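Long-range contacts in MHC I-like leukocyte 2 long form (Mus musculus, PDB 6A97), which binds heparan sulfate proteoglycans on the surface of fibroblasts as a GPI-linked, MHC class I-like membrane glycoprotein: residues I46-E51 against R188-L193; L25-R30 against A115-E120; L54-D59 against N85-E90. All blocks are in the same frame, centred on the assembly; numbering follows the deposited sequence.

All three contacts lie in the alpha-1/alpha-2 platform and share one antiparallel sheet. Contact 2 is the sheet itself: two central strands joined by backbone hydrogen bonds, nearly all buried. Contacts 1 and 3 are helix-on-sheet contacts without cross-segment hydrogen bonds, made mainly by aliphatic groups and one tyrosine each, with an acidic side chain alongside. Contact 1 sets the alpha-2 helix on an alpha-1 hairpin and is only partly buried. Contact 3 sets the alpha-1 helix on the next strand; Leu-54 and Leu-86 are buried, while Leu-87 and Tyr-56 are partly exposed. Ile-46 of contact 1 packs on Leu-25 and Tyr-27 of contact 2 and on Leu-86 of contact 3. Tyr-27 also touches Val-89, linking contacts 2 and 3.

Contact 1 of 3, residues I46-E51 against R188-L193; sequences IYVDEE and RYLASL
The hairpin of strands 42-48 and 51-57 meets the C-terminal end of helix 171-193 here, through Val-48 and Tyr-189. The hairpin closes with a type I' beta turn from Val-48 to Glu-51. Backbone bonds run both ways between these two residues. The segment of the helix crosses that of the strand at -63°, with the axes 10.5 Å apart.

Val-48 holds the middle of the contact and uses both methyls. Val-48 CG1 is anti to the backbone N (chi1 -172°) and reaches Leu-190 CD2 at 4.2 Å. The same Val-48 CG1 lies 4.2 Å from Leu-193 CD2. Val-48 CG2 takes the other direction, to Tyr-189 CD2 at 3.9 Å. It approaches the ring obliquely, as does Ile-46 CG2, which is 4.0 Å from Tyr-189 CE2. Ile-46 also extends its CD1 to the far end of the tyrosine, 3.8 Å from Tyr-189 OH. The two side chains cross at about a right angle. Tyr-189 is therefore touched at three points down one side, from CD2 to OH. Phe-53 adds an edge-to-face ring contact to it.

Beyond Val-48, the turn adds a polar group. Asp-49 OD2 lies 4.1 Å from Leu-190 CD2, but its hydrogen bond goes to His-23 ND1. Asp-49 OD1 accepts from the backbone N of Thr-24. The carboxylate thus ties the turn to the start of strand 23-31. The whole arrangement is that of an MHC class I-like platform, where the alpha-2 helix rests on strands of the alpha-1 half of the sheet.

Contact 2 of 3, residues L25-R30 against A115-E120; sequences LRYNVR and ATLGCE
The Tyr-27 ring and the Arg-26 guanidinium both meet strand 115-120 at their edges. Leu-117 O lies in the plane of the tyrosine ring, 3.5 Å from Tyr-27 CD1, and Gly-118 CA is also near that edge. Leu-117 CD1 comes from out of the ring plane, 3.6 Å from Tyr-27 CD1. At the guanidinium edge sits Thr-116, with OG1 tilted 15° from the plane.

Thr-116 OG1 is anti to its backbone N (chi1 -174°) and is held by two bonds. Thr-116 OG1 accepts from Arg-26 NH2 at 2.9 Å. Thr-116 OG1 donates to Asn-28 OD1 at 2.9 Å, nearly along the C=O axis. Arg-26 bends at chi3, which turns NE; NH2 ends beside Thr-116. The hydroxyl thus joins two residues of strand 23-31, one on each side of Tyr-27.

Backbone bonds pair the strands antiparallel. Leu-25 with Cys-119, Tyr-27 with Leu-117 and Val-29 with Ala-115 are the hydrogen-bonded pairs. Tyr-27 N to Leu-117 O is 2.7 Å long and almost straight at 176°. Gly-118 faces Arg-26 in a non-hydrogen-bonded pair. Gly-118 CA touches Leu-25 O at 3.2 Å, and its backbone angles suit a residue without a side chain.

Leu-25, Tyr-27, Val-29, Ala-115, Leu-117 and Cys-119 point to the face under the helices. Cys-119 is disulfide-bonded to Cys-182 of helix 171-193, the class I alpha-2 link. Tyr-27 touches Val-89 of helix 75-96 and His-185 of helix 171-193. On the other face, Asn-28 and Thr-116 pack on aromatic side chains of another protein's chain. Strands 42-48 and 127-135 flank the pair.

Contact 3 of 3, residues L54-D59 against N85-E90; sequences LKYNGD and NLLKVE
Glu-90 OE2 is held by a salt bridge to Arg-94 NH2 and lies in the plane of the Tyr-56 ring at its edge, 3.8 Å from Tyr-56 CE1. The aliphatic part of the glutamate comes closer: Glu-90 CG is 3.5 Å from Tyr-56 CE1. A bend at chi2 turns CD aside, and the carboxylate stands 83° from the ring plane. The C-H at Tyr-56 CE1 points toward Glu-90 OE2, probably a weakly favourable contact, although Arg-94 shares the charge.

Leu-87 approaches the same ring from one face. Leu-87 CD2 sits 4.2 Å from the centroid of the Tyr-56 ring, 18° off the normal, in a CH-pi contact. On the opposite face Gly-58 N lies 4.0 Å above the plane of the Tyr-56 ring, over the centre. The ring thus lies between Leu-87 of the helix and the backbone that follows the strand.

This is helix 75-96, the alpha-1 helix of the MHC class I-like platform, lying across strand 51-57. The segments cross at -56°, with their axes 9.2 Å apart. Leu-86 packs between them where the backbones come nearest. Leu-86 CD2 meets Tyr-56 CB at 3.6 Å and the carbonyl carbon C of Lys-55 at 3.6 Å. The same Leu-86 CD2 touches Leu-54 CB at 4.0 Å. Leu-54 also packs on Tyr-189 of helix 171-193. At the strand end, Asn-57 OD1 accepts from the backbone N of Asp-59 in an Asx turn, and also bonds His-32 NE2.

Contact 1 of 3, residues I46-E51 against R188-L193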
ATOM      1  N   ILE A  46       8.898   0.008  25.997  1.00 32.31           N
ATOM      2  CA  ILE A  46       8.658   1.393  25.620  1.00 31.48           C
ATOM      3  C   ILE A  46       8.897   1.608  24.132  1.00 41.45           C
ATOM      4  O   ILE A  46       9.975   1.297  23.613  1.00 37.48           O
ATOM      5  CB  ILE A  46       9.555   2.347  26.421  1.00 34.37           C
ATOM      6  CG1 ILE A  46       9.179   2.308  27.903  1.00 42.07           C
ATOM      7  CG2 ILE A  46       9.439   3.758  25.893  1.00 37.99           C
ATOM      8  CD1 ILE A  46       9.903   3.343  28.726  1.00 45.32           C
ATOM      9  N   TYR A  47       7.881   2.134  23.452  1.00 43.92           N
ATOM     10  CA  TYR A  47       7.942   2.387  22.017  1.00 39.53           C
ATOM     11  C   TYR A  47       7.910   3.876  21.698  1.00 43.42           C
ATOM     12  O   TYR A  47       7.042   4.603  22.180  1.00 43.30           O
ATOM     13  CB  TYR A  47       6.778   1.696  21.299  1.00 36.88           C
ATOM     14  CG  TYR A  47       6.792   0.193  21.424  1.00 35.15           C
ATOM     15  CD1 TYR A  47       7.301  -0.598  20.402  1.00 34.09           C
ATOM     16  CD2 TYR A  47       6.317  -0.434  22.572  1.00 30.13           C
ATOM     17  CE1 TYR A  47       7.323  -1.970  20.508  1.00 37.46           C
ATOM     18  CE2 TYR A  47       6.339  -1.809  22.694  1.00 28.48           C
ATOM     19  CZ  TYR A  47       6.847  -2.569  21.655  1.00 34.93           C
ATOM     20  OH  TYR A  47       6.875  -3.934  21.760  1.00 40.24           O
ATOM     21  N   VAL A  48       8.861   4.324  20.887  1.00 41.37           N
ATOM     22  CA  VAL A  48       8.824   5.674  20.342  1.00 42.30           C
ATOM     23  C   VAL A  48       8.559   5.590  18.845  1.00 48.97           C
ATOM     24  O   VAL A  48       9.335   4.974  18.107  1.00 39.47           O
ATOM     25  CB  VAL A  48      10.130   6.442  20.592  1.00 45.20           C
ATOM     26  CG1 VAL A  48       9.964   7.903  20.190  1.00 45.21           C
ATOM     27  CG2 VAL A  48      10.533   6.334  22.050  1.00 41.16           C
ATOM     28  N   ASP A  49       7.453   6.192  18.412  1.00 48.76           N
ATOM     29  CA  ASP A  49       7.035   6.161  17.014  1.00 47.48           C
ATOM     30  C   ASP A  49       6.965   4.724  16.508  1.00 46.65           C
ATOM     31  O   ASP A  49       7.450   4.411  15.420  1.00 51.16           O
ATOM     32  CB  ASP A  49       7.980   7.004  16.153  1.00 50.99           C
ATOM     33  CG  ASP A  49       7.975   8.472  16.558  1.00 61.65           C
ATOM     34  OD1 ASP A  49       6.963   8.927  17.136  1.00 67.13           O
ATOM     35  OD2 ASP A  49       8.979   9.170  16.307  1.00 64.97           O
ATOM     36  N   GLU A  50       6.366   3.865  17.335  1.00 41.78           N
ATOM     37  CA  GLU A  50       6.147   2.441  17.060  1.00 44.49           C
ATOM     38  C   GLU A  50       7.422   1.588  17.091  1.00 40.27           C
ATOM     39  O   GLU A  50       7.353   0.380  16.870  1.00 40.18           O
ATOM     40  CB  GLU A  50       5.443   2.246  15.707  1.00 53.40           C
ATOM     41  CG  GLU A  50       4.266   3.183  15.454  1.00 57.48           C
ATOM     42  CD  GLU A  50       3.167   3.028  16.478  1.00 71.64           C
ATOM     43  OE1 GLU A  50       2.548   4.050  16.845  1.00 78.30           O
ATOM     44  OE2 GLU A  50       2.919   1.884  16.917  1.00 79.40           O
ATOM     45  N   GLU A  51       8.573   2.194  17.371  1.00 40.01           N
ATOM     46  CA  GLU A  51       9.820   1.427  17.463  1.00 44.18           C
ATOM     47  C   GLU A  51      10.237   1.159  18.911  1.00 38.22           C
ATOM     48  O   GLU A  51      10.295   2.075  19.733  1.00 37.33           O
ATOM     49  CB  GLU A  51      10.951   2.147  16.728  1.00 47.68           C
ATOM     50  CG  GLU A  51      10.670   2.363  15.254  1.00 62.46           C
ATOM     51  CD  GLU A  51      10.318   1.071  14.543  1.00 70.12           C
ATOM     52  OE1 GLU A  51       9.195   0.974  13.998  1.00 73.06           O
ATOM     53  OE2 GLU A  51      11.161   0.148  14.537  1.00 66.90           O
ATOM     54  N   ARG A 188      12.430  14.240  25.741  1.00 59.13           N
ATOM     55  CA  ARG A 188      13.800  13.865  26.046  1.00 57.05           C
ATOM     56  C   ARG A 188      14.248  12.715  25.140  1.00 58.54           C
ATOM     57  O   ARG A 188      15.373  12.717  24.645  1.00 67.70           O
ATOM     58  CB  ARG A 188      13.930  13.487  27.523  1.00 54.82           C
ATOM     59  CG  ARG A 188      15.353  13.523  28.056  1.00 55.01           C
ATOM     60  CD  ARG A 188      15.402  13.170  29.539  1.00 54.07           C
ATOM     61  NE  ARG A 188      14.868  11.837  29.806  1.00 55.25           N
ATOM     62  CZ  ARG A 188      13.703  11.602  30.401  1.00 54.61           C
ATOM     63  NH1 ARG A 188      12.945  12.613  30.803  1.00 51.90           N
ATOM     64  NH2 ARG A 188      13.296  10.354  30.601  1.00 45.85           N
ATOM     65  N   TYR A 189      13.358  11.751  24.905  1.00 51.92           N
ATOM     66  CA  TYR A 189      13.654  10.631  24.009  1.00 52.99           C
ATOM     67  C   TYR A 189      13.898  11.090  22.573  1.00 61.34           C
ATOM     68  O   TYR A 189      14.821  10.616  21.911  1.00 64.96           O
ATOM     69  CB  TYR A 189      12.519   9.605  24.006  1.00 48.94           C
ATOM     70  CG  TYR A 189      12.316   8.839  25.294  1.00 43.41           C
ATOM     71  CD1 TYR A 189      13.286   8.823  26.288  1.00 42.32           C
ATOM     72  CD2 TYR A 189      11.155   8.110  25.502  1.00 37.64           C
ATOM     73  CE1 TYR A 189      13.093   8.110  27.466  1.00 42.90           C
ATOM     74  CE2 TYR A 189      10.952   7.396  26.666  1.00 43.33           C
ATOM     75  CZ  TYR A 189      11.922   7.396  27.646  1.00 42.66           C
ATOM     76  OH  TYR A 189      11.703   6.676  28.803  1.00 34.05           O
ATOM     77  N   LEU A 190      13.051  11.994  22.089  1.00 60.04           N
ATOM     78  CA  LEU A 190      13.138  12.467  20.709  1.00 61.39           C
ATOM     79  C   LEU A 190      14.458  13.174  20.430  1.00 65.47           C
ATOM     80  O   LEU A 190      15.000  13.081  19.327  1.00 71.93           O
ATOM     81  CB  LEU A 190      11.967  13.398  20.388  1.00 58.22           C
ATOM     82  CG  LEU A 190      10.626  12.706  20.148  1.00 55.60           C
ATOM     83  CD1 LEU A 190       9.500  13.724  19.989  1.00 55.40           C
ATOM     84  CD2 LEU A 190      10.718  11.794  18.929  1.00 49.30           C
ATOM     85  N   ALA A 191      14.974  13.878  21.432  1.00 66.77           N
ATOM     86  CA  ALA A 191      16.261  14.551  21.304  1.00 69.34           C
ATOM     87  C   ALA A 191      17.394  13.536  21.143  1.00 77.16           C
ATOM     88  O   ALA A 191      18.250  13.679  20.271  1.00 82.10           O
ATOM     89  CB  ALA A 191      16.512  15.447  22.506  1.00 63.95           C
ATOM     90  N   SER A 192      17.378  12.504  21.982  1.00 72.94           N
ATOM     91  CA  SER A 192      18.383  11.449  21.937  1.00 74.11           C
ATOM     92  C   SER A 192      18.283  10.609  20.669  1.00 76.87           C
ATOM     93  O   SER A 192      19.230   9.916  20.304  1.00 85.33           O
ATOM     94  CB  SER A 192      18.256  10.547  23.165  1.00 74.04           C
ATOM     95  OG  SER A 192      18.315  11.301  24.364  1.00 73.19           O
ATOM     96  N   LEU A 193      17.138  10.681  19.998  1.00 72.47           N
ATOM     97  CA  LEU A 193      16.910   9.893  18.797  1.00 71.73           C
ATOM     98  C   LEU A 193      17.347  10.628  17.537  1.00 76.65           C
ATOM     99  O   LEU A 193      17.766   9.992  16.573  1.00 82.45           O
ATOM    100  CB  LEU A 193      15.433   9.505  18.682  1.00 75.03           C
ATOM    101  CG  LEU A 193      15.072   8.038  18.947  1.00 72.15           C
ATOM    102  CD1 LEU A 193      15.077   7.737  20.439  1.00 76.21           C
ATOM    103  CD2 LEU A 193      13.725   7.679  18.328  1.00 71.50           C
TER

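Contact 2 of 3, residues L25-R30 against A115-E120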
ATOM      1  N   LEU A  25       4.632   8.222  22.197  1.00 37.87           N
ATOM      2  CA  LEU A  25       5.317   7.444  23.221  1.00 38.71           C
ATOM      3  C   LEU A  25       4.325   6.445  23.789  1.00 42.51           C
ATOM      4  O   LEU A  25       3.241   6.828  24.221  1.00 41.47           O
ATOM      5  CB  LEU A  25       5.870   8.345  24.325  1.00 43.84           C
ATOM      6  CG  LEU A  25       6.327   7.660  25.616  1.00 47.15           C
ATOM      7  CD1 LEU A  25       7.411   6.636  25.329  1.00 47.83           C
ATOM      8  CD2 LEU A  25       6.815   8.683  26.634  1.00 40.07           C
ATOM      9  N   ARG A  26       4.680   5.165  23.778  1.00 36.80           N
ATOM     10  CA  ARG A  26       3.765   4.131  24.250  1.00 36.41           C
ATOM     11  C   ARG A  26       4.451   3.146  25.184  1.00 38.07           C
ATOM     12  O   ARG A  26       5.515   2.614  24.870  1.00 34.75           O
ATOM     13  CB  ARG A  26       3.150   3.373  23.072  1.00 31.33           C
ATOM     14  CG  ARG A  26       2.183   2.268  23.493  1.00 35.22           C
ATOM     15  CD  ARG A  26       1.657   1.506  22.281  1.00 46.44           C
ATOM     16  NE  ARG A  26       0.887   2.363  21.380  1.00 60.56           N
ATOM     17  CZ  ARG A  26      -0.437   2.503  21.422  1.00 68.89           C
ATOM     18  NH1 ARG A  26      -1.048   3.303  20.558  1.00 68.49           N
ATOM     19  NH2 ARG A  26      -1.152   1.844  22.324  1.00 60.96           N
ATOM     20  N   TYR A  27       3.827   2.915  26.333  1.00 34.21           N
ATOM     21  CA  TYR A  27       4.279   1.921  27.295  1.00 34.23           C
ATOM     22  C   TYR A  27       3.385   0.706  27.186  1.00 39.23           C
ATOM     23  O   TYR A  27       2.177   0.814  27.402  1.00 40.54           O
ATOM     24  CB  TYR A  27       4.219   2.458  28.728  1.00 30.94           C
ATOM     25  CG  TYR A  27       5.018   3.712  29.001  1.00 37.12           C
ATOM     26  CD1 TYR A  27       4.520   4.966  28.654  1.00 42.26           C
ATOM     27  CD2 TYR A  27       6.250   3.647  29.649  1.00 38.50           C
ATOM     28  CE1 TYR A  27       5.234   6.120  28.923  1.00 37.69           C
ATOM     29  CE2 TYR A  27       6.975   4.796  29.923  1.00 44.86           C
ATOM     30  CZ  TYR A  27       6.464   6.028  29.558  1.00 45.18           C
ATOM     31  OH  TYR A  27       7.176   7.176  29.824  1.00 45.38           O
ATOM     32  N   ASN A  28       3.955  -0.441  26.834  1.00 30.05           N
ATOM     33  CA  ASN A  28       3.218  -1.696  26.885  1.00 28.56           C
ATOM     34  C   ASN A  28       3.632  -2.471  28.129  1.00 38.67           C
ATOM     35  O   ASN A  28       4.772  -2.933  28.235  1.00 36.77           O
ATOM     36  CB  ASN A  28       3.448  -2.522  25.620  1.00 35.29           C
ATOM     37  CG  ASN A  28       2.533  -2.100  24.481  1.00 44.06           C
ATOM     38  OD1 ASN A  28       1.830  -1.100  24.581  1.00 37.70           O
ATOM     39  ND2 ASN A  28       2.539  -2.862  23.397  1.00 40.23           N
ATOM     40  N   VAL A  29       2.708  -2.590  29.076  1.00 33.53           N
ATOM     41  CA  VAL A  29       3.001  -3.193  30.370  1.00 36.63           C
ATOM     42  C   VAL A  29       2.247  -4.500  30.530  1.00 38.52           C
ATOM     43  O   VAL A  29       1.071  -4.600  30.169  1.00 37.65           O
ATOM     44  CB  VAL A  29       2.622  -2.245  31.536  1.00 34.38           C
ATOM     45  CG1 VAL A  29       2.973  -2.863  32.876  1.00 31.36           C
ATOM     46  CG2 VAL A  29       3.301  -0.893  31.377  1.00 35.81           C
ATOM     47  N   ARG A  30       2.914  -5.509  31.073  1.00 34.67           N
ATOM     48  CA  ARG A  30       2.242  -6.769  31.359  1.00 31.42           C
ATOM     49  C   ARG A  30       2.766  -7.404  32.642  1.00 30.97           C
ATOM     50  O   ARG A  30       3.973  -7.452  32.861  1.00 33.23           O
ATOM     51  CB  ARG A  30       2.407  -7.735  30.189  1.00 37.88           C
ATOM     52  CG  ARG A  30       1.956  -9.144  30.497  1.00 45.63           C
ATOM     53  CD  ARG A  30       1.840  -9.968  29.234  1.00 43.98           C
ATOM     54  NE  ARG A  30       3.116 -10.068  28.535  1.00 40.89           N
ATOM     55  CZ  ARG A  30       3.964 -11.083  28.672  1.00 42.40           C
ATOM     56  NH1 ARG A  30       3.669 -12.092  29.484  1.00 43.27           N
ATOM     57  NH2 ARG A  30       5.102 -11.095  27.986  1.00 35.73           N
ATOM     58  N   ALA A 115      -1.477  -3.481  30.198  1.00 35.23           N
ATOM     59  CA  ALA A 115      -1.792  -2.070  30.098  1.00 34.84           C
ATOM     60  C   ALA A 115      -1.074  -1.474  28.905  1.00 35.90           C
ATOM     61  O   ALA A 115       0.062  -1.833  28.615  1.00 37.59           O
ATOM     62  CB  ALA A 115      -1.405  -1.333  31.380  1.00 31.40           C
ATOM     63  N   THR A 116      -1.739  -0.575  28.192  1.00 33.23           N
ATOM     64  CA  THR A 116      -1.025   0.238  27.229  1.00 33.10           C
ATOM     65  C   THR A 116      -1.350   1.688  27.534  1.00 36.87           C
ATOM     66  O   THR A 116      -2.495   2.038  27.833  1.00 36.86           O
ATOM     67  CB  THR A 116      -1.363  -0.129  25.767  1.00 35.02           C
ATOM     68  OG1 THR A 116      -0.508   0.612  24.894  1.00 41.74           O
ATOM     69  CG2 THR A 116      -2.838   0.168  25.410  1.00 31.97           C
ATOM     70  N   LEU A 117      -0.334   2.536  27.492  1.00 31.79           N
ATOM     71  CA  LEU A 117      -0.532   3.917  27.893  1.00 33.85           C
ATOM     72  C   LEU A 117       0.542   4.788  27.291  1.00 37.14           C
ATOM     73  O   LEU A 117       1.565   4.288  26.821  1.00 34.11           O
ATOM     74  CB  LEU A 117      -0.544   4.014  29.420  1.00 36.44           C
ATOM     75  CG  LEU A 117       0.733   3.672  30.202  1.00 49.15           C
ATOM     76  CD1 LEU A 117       1.522   4.929  30.596  1.00 58.09           C
ATOM     77  CD2 LEU A 117       0.436   2.777  31.398  1.00 54.07           C
ATOM     78  N   GLY A 118       0.305   6.091  27.280  1.00 38.27           N
ATOM     79  CA  GLY A 118       1.293   7.012  26.758  1.00 46.06           C
ATOM     80  C   GLY A 118       0.695   8.306  26.259  1.00 41.22           C
ATOM     81  O   GLY A 118      -0.392   8.700  26.671  1.00 45.02           O
ATOM     82  N   CYS A 119       1.414   8.971  25.364  1.00 39.71           N
ATOM     83  CA  CYS A 119       0.995  10.277  24.888  1.00 41.72           C
ATOM     84  C   CYS A 119       1.413  10.472  23.446  1.00 46.40           C
ATOM     85  O   CYS A 119       2.343   9.826  22.959  1.00 48.36           O
ATOM     86  CB  CYS A 119       1.583  11.386  25.759  1.00 38.27           C
ATOM     87  SG  CYS A 119       3.400  11.454  25.723  1.00 55.60           S
ATOM     88  N   GLU A 120       0.715  11.374  22.771  1.00 52.09           N
ATOM     89  CA  GLU A 120       0.950  11.639  21.364  1.00 56.43           C
ATOM     90  C   GLU A 120       1.179  13.129  21.149  1.00 63.51           C
ATOM     91  O   GLU A 120       0.333  13.953  21.490  1.00 71.17           O
ATOM     92  CB  GLU A 120      -0.233  11.142  20.533  1.00 60.94           C
ATOM     93  CG  GLU A 120      -0.057  11.260  19.031  1.00 71.60           C
ATOM     94  CD  GLU A 120      -1.182  10.580  18.273  1.00 79.47           C
ATOM     95  OE1 GLU A 120      -0.939  10.096  17.148  1.00 87.75           O
ATOM     96  OE2 GLU A 120      -2.312  10.524  18.808  1.00 79.14           O
TER

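Contact 3 of 3, residues L54-D59 against N85-E90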
ATOM      1  N   LEU A  54      13.040   0.972  24.760  1.00 33.68           N
ATOM      2  CA  LEU A  54      13.551   0.544  26.050  1.00 32.62           C
ATOM      3  C   LEU A  54      12.760  -0.645  26.552  1.00 33.06           C
ATOM      4  O   LEU A  54      11.578  -0.802  26.225  1.00 31.00           O
ATOM      5  CB  LEU A  54      13.485   1.686  27.074  1.00 31.63           C
ATOM      6  CG  LEU A  54      14.414   2.879  26.879  1.00 37.74           C
ATOM      7  CD1 LEU A  54      13.982   4.043  27.772  1.00 43.04           C
ATOM      8  CD2 LEU A  54      15.849   2.470  27.183  1.00 34.28           C
ATOM      9  N   LYS A  55      13.408  -1.465  27.366  1.00 31.97           N
ATOM     10  CA  LYS A  55      12.745  -2.583  28.008  1.00 34.85           C
ATOM     11  C   LYS A  55      13.189  -2.719  29.456  1.00 32.83           C
ATOM     12  O   LYS A  55      14.377  -2.598  29.758  1.00 37.15           O
ATOM     13  CB  LYS A  55      13.035  -3.901  27.284  1.00 35.36           C
ATOM     14  CG  LYS A  55      12.651  -5.097  28.151  1.00 50.42           C
ATOM     15  CD  LYS A  55      12.980  -6.422  27.545  1.00 55.71           C
ATOM     16  CE  LYS A  55      14.426  -6.799  27.746  1.00 51.26           C
ATOM     17  NZ  LYS A  55      14.615  -8.245  27.426  1.00 54.82           N
ATOM     18  N   TYR A  56      12.234  -2.976  30.342  1.00 32.12           N
ATOM     19  CA  TYR A  56      12.552  -3.464  31.675  1.00 39.36           C
ATOM     20  C   TYR A  56      11.744  -4.716  31.930  1.00 32.42           C
ATOM     21  O   TYR A  56      10.520  -4.700  31.811  1.00 37.11           O
ATOM     22  CB  TYR A  56      12.257  -2.427  32.761  1.00 35.80           C
ATOM     23  CG  TYR A  56      12.369  -3.003  34.161  1.00 37.55           C
ATOM     24  CD1 TYR A  56      11.304  -2.943  35.049  1.00 54.13           C
ATOM     25  CD2 TYR A  56      13.544  -3.622  34.587  1.00 37.40           C
ATOM     26  CE1 TYR A  56      11.403  -3.471  36.328  1.00 53.95           C
ATOM     27  CE2 TYR A  56      13.652  -4.160  35.864  1.00 40.35           C
ATOM     28  CZ  TYR A  56      12.575  -4.077  36.732  1.00 52.86           C
ATOM     29  OH  TYR A  56      12.659  -4.601  38.005  1.00 50.98           O
ATOM     30  N   ASN A  57      12.428  -5.798  32.281  1.00 33.17           N
ATOM     31  CA  ASN A  57      11.752  -7.048  32.587  1.00 31.84           C
ATOM     32  C   ASN A  57      12.083  -7.504  34.000  1.00 37.05           C
ATOM     33  O   ASN A  57      13.191  -7.963  34.260  1.00 37.65           O
ATOM     34  CB  ASN A  57      12.141  -8.123  31.571  1.00 37.01           C
ATOM     35  CG  ASN A  57      11.327  -9.393  31.726  1.00 52.26           C
ATOM     36  OD1 ASN A  57      10.485  -9.503  32.621  1.00 46.04           O
ATOM     37  ND2 ASN A  57      11.559 -10.355  30.836  1.00 53.24           N
ATOM     38  N   GLY A  58      11.119  -7.378  34.906  1.00 38.29           N
ATOM     39  CA  GLY A  58      11.340  -7.711  36.301  1.00 42.91           C
ATOM     40  C   GLY A  58      11.221  -9.193  36.605  1.00 44.80           C
ATOM     41  O   GLY A  58      11.213  -9.591  37.768  1.00 42.49           O
ATOM     42  N   ASP A  59      11.112 -10.008  35.559  1.00 43.69           N
ATOM     43  CA  ASP A  59      11.063 -11.456  35.723  1.00 53.68           C
ATOM     44  C   ASP A  59      12.372 -11.944  36.344  1.00 52.69           C
ATOM     45  O   ASP A  59      13.448 -11.721  35.790  1.00 59.32           O
ATOM     46  CB  ASP A  59      10.808 -12.142  34.378  1.00 64.62           C
ATOM     47  CG  ASP A  59      10.663 -13.653  34.499  1.00 73.49           C
ATOM     48  OD1 ASP A  59      10.686 -14.180  35.630  1.00 74.31           O
ATOM     49  OD2 ASP A  59      10.515 -14.316  33.451  1.00 80.18           O
ATOM     50  N   ASN A  85      16.251   5.886  34.490  1.00 34.18           N
ATOM     51  CA  ASN A  85      14.961   6.590  34.496  1.00 37.12           C
ATOM     52  C   ASN A  85      13.774   5.643  34.365  1.00 38.01           C
ATOM     53  O   ASN A  85      12.715   5.862  34.959  1.00 43.36           O
ATOM     54  CB  ASN A  85      14.894   7.626  33.369  1.00 35.70           C
ATOM     55  CG  ASN A  85      15.759   8.836  33.637  1.00 37.28           C
ATOM     56  OD1 ASN A  85      16.140   9.098  34.780  1.00 41.82           O
ATOM     57  ND2 ASN A  85      16.061   9.594  32.588  1.00 44.73           N
ATOM     58  N   LEU A  86      13.958   4.587  33.581  1.00 37.63           N
ATOM     59  CA  LEU A  86      12.912   3.597  33.362  1.00 35.45           C
ATOM     60  C   LEU A  86      12.528   2.896  34.664  1.00 34.25           C
ATOM     61  O   LEU A  86      11.355   2.585  34.893  1.00 32.73           O
ATOM     62  CB  LEU A  86      13.369   2.577  32.316  1.00 39.36           C
ATOM     63  CG  LEU A  86      12.468   1.370  32.056  1.00 41.64           C
ATOM     64  CD1 LEU A  86      11.045   1.811  31.741  1.00 45.32           C
ATOM     65  CD2 LEU A  86      13.031   0.540  30.918  1.00 48.79           C
ATOM     66  N   LEU A  87      13.519   2.646  35.518  1.00 32.58           N
ATOM     67  CA  LEU A  87      13.266   2.021  36.816  1.00 33.18           C
ATOM     68  C   LEU A  87      12.286   2.845  37.661  1.00 40.33           C
ATOM     69  O   LEU A  87      11.466   2.288  38.392  1.00 45.80           O
ATOM     70  CB  LEU A  87      14.575   1.826  37.588  1.00 33.38           C
ATOM     71  CG  LEU A  87      15.600   0.880  36.953  1.00 36.69           C
ATOM     72  CD1 LEU A  87      16.844   0.784  37.821  1.00 41.95           C
ATOM     73  CD2 LEU A  87      14.990  -0.500  36.735  1.00 32.51           C
ATOM     74  N   LYS A  88      12.381   4.170  37.565  1.00 37.58           N
ATOM     75  CA  LYS A  88      11.478   5.054  38.303  1.00 35.98           C
ATOM     76  C   LYS A  88      10.066   4.996  37.733  1.00 37.01           C
ATOM     77  O   LYS A  88       9.084   5.044  38.476  1.00 50.76           O
ATOM     78  CB  LYS A  88      11.993   6.494  38.287  1.00 37.01           C
ATOM     79  CG  LYS A  88      13.033   6.784  39.359  1.00 48.98           C
ATOM     80  CD  LYS A  88      14.178   7.634  38.828  1.00 66.54           C
ATOM     81  CE  LYS A  88      13.722   9.021  38.413  1.00 71.83           C
ATOM     82  NZ  LYS A  88      14.873   9.846  37.939  1.00 79.22           N
ATOM     83  N   VAL A  89       9.973   4.894  36.411  1.00 37.90           N
ATOM     84  CA  VAL A  89       8.683   4.783  35.743  1.00 38.00           C
ATOM     85  C   VAL A  89       7.974   3.502  36.170  1.00 35.17           C
ATOM     86  O   VAL A  89       6.775   3.509  36.439  1.00 39.37           O
ATOM     87  CB  VAL A  89       8.839   4.809  34.207  1.00 45.76           C
ATOM     88  CG1 VAL A  89       7.524   4.473  33.524  1.00 51.28           C
ATOM     89  CG2 VAL A  89       9.336   6.166  33.754  1.00 45.87           C
ATOM     90  N   GLU A  90       8.720   2.404  36.250  1.00 35.18           N
ATOM     91  CA  GLU A  90       8.135   1.128  36.649  1.00 37.21           C
ATOM     92  C   GLU A  90       7.576   1.207  38.064  1.00 39.52           C
ATOM     93  O   GLU A  90       6.514   0.647  38.340  1.00 39.72           O
ATOM     94  CB  GLU A  90       9.159  -0.002  36.552  1.00 42.49           C
ATOM     95  CG  GLU A  90       8.576  -1.386  36.820  1.00 48.96           C
ATOM     96  CD  GLU A  90       8.771  -1.838  38.260  1.00 55.88           C
ATOM     97  OE1 GLU A  90       9.331  -1.062  39.063  1.00 54.70           O
ATOM     98  OE2 GLU A  90       8.362  -2.974  38.587  1.00 57.10           O
TER